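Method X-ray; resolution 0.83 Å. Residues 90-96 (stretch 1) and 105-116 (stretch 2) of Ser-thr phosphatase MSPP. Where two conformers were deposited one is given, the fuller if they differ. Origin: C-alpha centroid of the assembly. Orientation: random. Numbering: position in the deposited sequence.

Stretch 1 90-96: TTLTAVA
Stretch 2, residues 105-116: PLVVNIGDSPLY

Strands 92-96 and 106-110 run antiparallel, their axes 4.6 Å apart at 178°, with phi between -115° and -154° and psi between 119° and 144°. Leu 92 pairs with Ile 110, Ala 94 with Val 108 and Ala 96 with Leu 106, CA atoms 5.3 Å apart; each pair closes a ring of two hydrogen bonds, N of either residue to O of the other, all 2.8-2.9 Å. Between them lie the non-hydrogen-bonded pairs Thr 93 with Asn 109 (CA-CA 4.2 Å) and Val 95 with Val 107 (CA-CA 4.5 Å).

The hydrogen-bonded pairs share one buried apolar face, where Leu 92 CB lies 4.0 Å from Ile 110 CG2; Leu 92 (t, p) faces Ile 110 (t, t), while Ala 94 and Ala 96 pair with the larger Val 108 (t) and Leu 106 (t, p). On the other face, Val 95 (t) sets CG2 3.9 Å from Leu 115 CD1.

Past the strand, Gly 111 adopts phi/psi 102/-143, which calls for glycine; a CB would also clash with Thr 91 CG2. The chain then brings Ser 113 (m) back to the threonines. Thr 91 (p) donates from OG1 to Ser 113 OG (2.7 Å), and Thr 93 (m) from OG1 to Ser 113 O (2.6 Å). A water donates to Thr 93 OG1 (2.7 Å) and accepts from Ser 113 N (3.0 Å); a threonine hydroxyl suits position 93 because it can donate and accept at once.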

# COMPACT_ATOMS: atom_id res chain seq x y z
N THR A 90 -8.57 5.20 6.39
CA THR A 90 -7.85 4.33 5.48
C THR A 90 -6.37 4.49 5.63
O THR A 90 -5.87 5.54 5.98
CB THR A 90 -8.29 4.61 4.01
OG1 THR A 90 -7.73 3.63 3.13
CG2 THR A 90 -7.97 6.00 3.55
N THR A 91 -5.66 3.42 5.31
CA THR A 91 -4.24 3.53 5.01
C THR A 91 -4.08 4.13 3.63
O THR A 91 -5.01 4.14 2.81
CB THR A 91 -3.53 2.20 5.09
OG1 THR A 91 -3.89 1.48 3.91
CG2 THR A 91 -3.84 1.41 6.33
N LEU A 92 -2.86 4.55 3.31
CA LEU A 92 -2.52 4.89 1.95
C LEU A 92 -1.04 4.71 1.77
O LEU A 92 -0.25 5.27 2.54
CB LEU A 92 -2.89 6.34 1.65
CG LEU A 92 -2.51 6.83 0.22
CD1 LEU A 92 -3.23 6.06 -0.83
CD2 LEU A 92 -2.77 8.34 0.10
N THR A 93 -0.65 3.97 0.72
CA THR A 93 0.73 3.89 0.29
C THR A 93 0.74 4.22 -1.19
O THR A 93 0.08 3.51 -1.96
CB THR A 93 1.35 2.54 0.55
OG1 THR A 93 1.36 2.38 1.96
CG2 THR A 93 2.75 2.42 -0.01
N ALA A 94 1.44 5.27 -1.55
CA ALA A 94 1.51 5.74 -2.93
C ALA A 94 2.97 5.75 -3.37
O ALA A 94 3.86 6.19 -2.62
CB ALA A 94 0.91 7.13 -3.04
N VAL A 95 3.19 5.29 -4.57
CA VAL A 95 4.49 5.31 -5.23
C VAL A 95 4.37 6.12 -6.49
O VAL A 95 3.48 5.90 -7.29
CB VAL A 95 4.95 3.88 -5.57
CG1 VAL A 95 6.15 3.89 -6.48
CG2 VAL A 95 5.23 3.09 -4.30
N ALA A 96 5.29 7.07 -6.67
CA ALA A 96 5.44 7.77 -7.92
C ALA A 96 6.80 7.41 -8.49
O ALA A 96 7.83 7.69 -7.86
CB ALA A 96 5.29 9.27 -7.77
N PRO A 105 12.29 7.82 -7.85
CA PRO A 105 11.08 7.15 -7.31
C PRO A 105 10.85 7.51 -5.86
O PRO A 105 11.81 7.59 -5.06
CB PRO A 105 11.35 5.70 -7.54
CG PRO A 105 12.22 5.70 -8.80
CD PRO A 105 13.15 6.84 -8.55
N LEU A 106 9.60 7.70 -5.51
CA LEU A 106 9.22 8.20 -4.19
C LEU A 106 8.05 7.40 -3.64
O LEU A 106 7.14 7.07 -4.39
CB LEU A 106 8.82 9.68 -4.32
CG LEU A 106 8.74 10.47 -3.00
CD1 LEU A 106 10.11 10.74 -2.46
CD2 LEU A 106 8.00 11.74 -3.23
N VAL A 107 8.11 7.12 -2.36
CA VAL A 107 6.96 6.52 -1.62
C VAL A 107 6.48 7.49 -0.60
O VAL A 107 7.26 8.16 0.12
CB VAL A 107 7.30 5.15 -1.04
CG1 VAL A 107 8.47 5.16 -0.06
CG2 VAL A 107 6.07 4.50 -0.39
N VAL A 108 5.15 7.58 -0.48
CA VAL A 108 4.47 8.32 0.58
C VAL A 108 3.52 7.33 1.23
O VAL A 108 2.74 6.69 0.54
CB VAL A 108 3.73 9.54 -0.00
CG1 VAL A 108 3.03 10.29 1.14
CG2 VAL A 108 4.65 10.44 -0.78
N ASN A 109 3.60 7.19 2.56
CA ASN A 109 2.83 6.13 3.18
C ASN A 109 2.36 6.52 4.57
O ASN A 109 3.04 7.17 5.36
CB ASN A 109 3.60 4.82 3.21
CG ASN A 109 4.94 4.87 4.05
OD1 ASN A 109 4.99 4.25 5.11
ND2 ASN A 109 5.87 5.60 3.54
N ILE A 110 1.15 6.05 4.85
CA ILE A 110 0.51 6.20 6.15
C ILE A 110 -0.27 4.94 6.43
O ILE A 110 -1.09 4.51 5.60
CB ILE A 110 -0.30 7.53 6.18
CG1 ILE A 110 -0.75 7.82 7.61
CG2 ILE A 110 -1.39 7.58 5.14
CD1 ILE A 110 -1.34 9.17 7.80
N GLY A 111 -0.03 4.33 7.57
CA GLY A 111 -0.70 3.12 7.94
C GLY A 111 0.20 1.91 7.72
O GLY A 111 1.39 1.99 7.98
N ASP A 112 -0.38 0.79 7.28
CA ASP A 112 0.32 -0.48 7.28
C ASP A 112 0.13 -1.27 5.98
O ASP A 112 0.14 -2.50 6.03
CB ASP A 112 -0.09 -1.35 8.48
CG ASP A 112 -1.52 -1.82 8.42
OD1 ASP A 112 -2.29 -1.34 7.55
OD2 ASP A 112 -1.82 -2.69 9.28
N SER A 113 0.02 -0.59 4.86
CA SER A 113 -0.03 -1.27 3.55
C SER A 113 1.35 -1.20 2.92
O SER A 113 1.71 -0.16 2.36
CB SER A 113 -1.06 -0.58 2.66
OG SER A 113 -2.36 -0.59 3.24
N PRO A 114 2.19 -2.20 3.04
CA PRO A 114 3.62 -1.95 2.77
C PRO A 114 3.98 -1.87 1.32
O PRO A 114 3.34 -2.41 0.41
CB PRO A 114 4.33 -3.12 3.44
CG PRO A 114 3.31 -3.71 4.38
CD PRO A 114 2.01 -3.53 3.62
N LEU A 115 5.13 -1.21 1.11
CA LEU A 115 5.89 -1.29 -0.13
C LEU A 115 7.05 -2.26 0.08
O LEU A 115 7.78 -2.15 1.05
CB LEU A 115 6.44 0.07 -0.49
CG LEU A 115 7.44 0.11 -1.66
CD1 LEU A 115 6.77 -0.28 -2.94
CD2 LEU A 115 8.09 1.49 -1.75
N TYR A 116 7.22 -3.15 -0.88
CA TYR A 116 8.32 -4.09 -0.94
C TYR A 116 9.11 -3.91 -2.20
O TYR A 116 8.55 -3.55 -3.25
CB TYR A 116 7.84 -5.55 -0.92
CG TYR A 116 6.85 -5.91 0.14
CD1 TYR A 116 7.23 -6.48 1.34
CD2 TYR A 116 5.48 -5.64 -0.04
CE1 TYR A 116 6.26 -6.80 2.31
CE2 TYR A 116 4.53 -5.96 0.88
CZ TYR A 116 4.93 -6.53 2.06
OH TYR A 116 3.96 -6.84 3.00
O HOH W 1 0.28 2.34 4.43